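Local coordinates for class II aldolase/adducin domain protein (Pseudomonas syringae pv. phaseolicola 1448A, PDB 3OCR) that is of unknown substrate but probably acts as a metal-dependent aldolase-type lyase, at residues L126-R131 with H190-G195. Sequence-based numbering, arbitrary orientation. Where two conformers were deposited one is given.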
loop_
_atom_site.group_PDB
_atom_site.type_symbol
_atom_site.label_atom_id
_atom_site.label_comp_id
_atom_site.label_asym_id
_atom_site.label_seq_id
_atom_site.Cartn_x
_atom_site.Cartn_y
_atom_site.Cartn_z
ATOM N N LEU A 126 -21.053 -4.662 -13.468
ATOM C CA LEU A 126 -20.236 -4.098 -12.402
ATOM C C LEU A 126 -19.520 -2.851 -12.832
ATOM O O LEU A 126 -18.904 -2.805 -13.902
ATOM C CB LEU A 126 -19.195 -5.121 -11.972
ATOM C CG LEU A 126 -19.685 -6.556 -11.699
ATOM C CD1 LEU A 126 -18.519 -7.465 -11.329
ATOM C CD2 LEU A 126 -20.776 -6.621 -10.646
ATOM N N HIS A 127 -19.534 -1.833 -11.985
ATOM C CA HIS A 127 -18.777 -0.651 -12.316
ATOM C C HIS A 127 -17.920 -0.237 -11.127
ATOM O O HIS A 127 -18.424 -0.182 -10.012
ATOM C CB HIS A 127 -19.725 0.481 -12.735
ATOM C CG HIS A 127 -19.045 1.802 -12.837
ATOM N ND1 HIS A 127 -17.940 2.008 -13.637
ATOM C CD2 HIS A 127 -19.281 2.976 -12.205
ATOM C CE1 HIS A 127 -17.541 3.260 -13.513
ATOM N NE2 HIS A 127 -18.338 3.869 -12.652
ATOM N N THR A 128 -16.628 0.019 -11.338
ATOM C CA THR A 128 -15.760 0.436 -10.203
ATOM C C THR A 128 -14.964 1.704 -10.469
ATOM O O THR A 128 -14.723 2.091 -11.640
ATOM C CB THR A 128 -14.748 -0.670 -9.736
ATOM O OG1 THR A 128 -13.913 -1.026 -10.825
ATOM C CG2 THR A 128 -15.446 -1.949 -9.207
ATOM N N HIS A 129 -14.562 2.344 -9.358
ATOM C CA HIS A 129 -13.711 3.526 -9.377
ATOM C C HIS A 129 -12.491 3.284 -8.512
ATOM O O HIS A 129 -12.378 3.868 -7.435
ATOM C CB HIS A 129 -14.424 4.729 -8.770
ATOM C CG HIS A 129 -15.518 5.305 -9.609
ATOM N ND1 HIS A 129 -16.395 6.244 -9.108
ATOM C CD2 HIS A 129 -15.872 5.105 -10.900
ATOM C CE1 HIS A 129 -17.255 6.586 -10.052
ATOM N NE2 HIS A 129 -16.960 5.908 -11.148
ATOM N N THR A 130 -11.582 2.431 -8.946
ATOM C CA THR A 130 -10.393 2.125 -8.167
ATOM C C THR A 130 -9.263 3.017 -8.614
ATOM O O THR A 130 -9.284 3.518 -9.740
ATOM C CB THR A 130 -9.928 0.645 -8.398
ATOM O OG1 THR A 130 -9.568 0.457 -9.787
ATOM C CG2 THR A 130 -11.021 -0.329 -7.978
ATOM N N ARG A 131 -8.270 3.206 -7.740
ATOM C CA ARG A 131 -7.068 3.966 -8.063
ATOM C C ARG A 131 -6.448 3.568 -9.406
ATOM O O ARG A 131 -6.224 4.414 -10.279
ATOM C CB ARG A 131 -6.046 3.797 -6.930
ATOM C CG ARG A 131 -4.699 4.442 -7.156
ATOM C CD ARG A 131 -3.654 3.846 -6.203
ATOM N NE ARG A 131 -3.488 2.411 -6.429
ATOM C CZ ARG A 131 -3.559 1.473 -5.486
ATOM N NH1 ARG A 131 -3.781 1.811 -4.220
ATOM N NH2 ARG A 131 -3.395 0.194 -5.816
ATOM N N HIS A 190 -12.626 7.618 -16.044
ATOM C CA HIS A 190 -13.808 7.436 -15.220
ATOM C C HIS A 190 -13.685 6.186 -14.385
ATOM O O HIS A 190 -13.854 6.266 -13.166
ATOM C CB HIS A 190 -15.083 7.493 -16.108
ATOM C CG HIS A 190 -16.374 7.316 -15.359
ATOM N ND1 HIS A 190 -17.599 7.275 -15.990
ATOM C CD2 HIS A 190 -16.629 7.151 -14.037
ATOM C CE1 HIS A 190 -18.553 7.112 -15.087
ATOM N NE2 HIS A 190 -17.988 7.021 -13.895
ATOM N N GLY A 191 -13.377 5.047 -15.011
ATOM C CA GLY A 191 -13.168 3.774 -14.294
ATOM C C GLY A 191 -13.454 2.539 -15.166
ATOM O O GLY A 191 -13.281 2.554 -16.408
ATOM N N LEU A 192 -13.882 1.458 -14.528
ATOM C CA LEU A 192 -13.984 0.182 -15.239
ATOM C C LEU A 192 -15.400 -0.350 -15.209
ATOM O O LEU A 192 -16.114 -0.171 -14.217
ATOM C CB LEU A 192 -13.030 -0.866 -14.640
ATOM C CG LEU A 192 -11.542 -0.538 -14.422
ATOM C CD1 LEU A 192 -10.911 -1.675 -13.624
ATOM C CD2 LEU A 192 -10.790 -0.290 -15.735
ATOM N N LEU A 193 -15.769 -1.053 -16.275
ATOM C CA LEU A 193 -17.038 -1.725 -16.351
ATOM C C LEU A 193 -16.881 -3.153 -16.889
ATOM O O LEU A 193 -16.223 -3.412 -17.915
ATOM C CB LEU A 193 -18.041 -0.904 -17.173
ATOM C CG LEU A 193 -19.489 -1.418 -17.111
ATOM C CD1 LEU A 193 -20.491 -0.303 -17.023
ATOM C CD2 LEU A 193 -19.792 -2.352 -18.289
ATOM N N THR A 194 -17.492 -4.074 -16.164
ATOM C CA THR A 194 -17.484 -5.460 -16.521
ATOM C C THR A 194 -18.926 -5.997 -16.577
ATOM O O THR A 194 -19.761 -5.613 -15.752
ATOM C CB THR A 194 -16.582 -6.123 -15.492
ATOM O OG1 THR A 194 -15.350 -6.512 -16.110
ATOM C CG2 THR A 194 -17.257 -7.221 -14.739
ATOM N N GLY A 195 -19.234 -6.830 -17.574
ATOM C CA GLY A 195 -20.504 -7.524 -17.609
ATOM C C GLY A 195 -20.218 -9.004 -17.507
ATOM O O GLY A 195 -19.063 -9.412 -17.643
#
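His127 turns its ring edge toward one face of the His190 ring, an offset edge-to-face pair with planes at 76° and CE1 of His127 lying over that face. At the edge of the same His190 ring, near its plane, sits NE2 of His129, 3.1 Å from His190 NE2; these two rings meet rim to rim. Another copy of the protein borders this cluster, its His149 ring meeting His129 and its Gln148 packing on both His129 and His190.

The His127 ring is oriented by ND1. Chi1 of 169° sets it beside its own carbonyl carbon, and chi2 of 56° turns ND1 to Leu192 O, 2.9 Å away. This hydrogen bond is bent, the oxygen tilted from the ring plane and the donor above the carbonyl plane. Leu192 O also accepts from Thr128 N, so two donors grip it. The ND1 of His129 is held separately, by Asp52.

Behind the rings, strands 124-128 and 191-196 run antiparallel in the central sheet. Leu126 pairs with Thr194 through two hydrogen bonds, the shorter from Leu126 N to Thr194 O at 2.8 Å, and Thr128 likewise with Leu192. Toward helix 199-219, Leu126 CD1 rests 3.6 Å from Thr194 CG2, giving this buried layer its apolar surface. Gly191 joins His190 opposite Leu187 in a classic beta bulge; a side chain there would run into Thr128 O and the preceding carbonyl, hence glycine.

The three NE2 atoms converge: His127 NE2 lies 2.9 Å from His129 NE2 and 3.4 Å from His190 NE2. His127 and His129 form a His-X-His motif; His190 comes from the bulge just before strand 191-196. This is consistent with a three-histidine metal site, as in fuculose-phosphate-aldolase-type (AraD-like) enzymes, though the metal remains an inference; the ND1 bonds to Leu192 O and Asp52 would orient two ligands as a second shell.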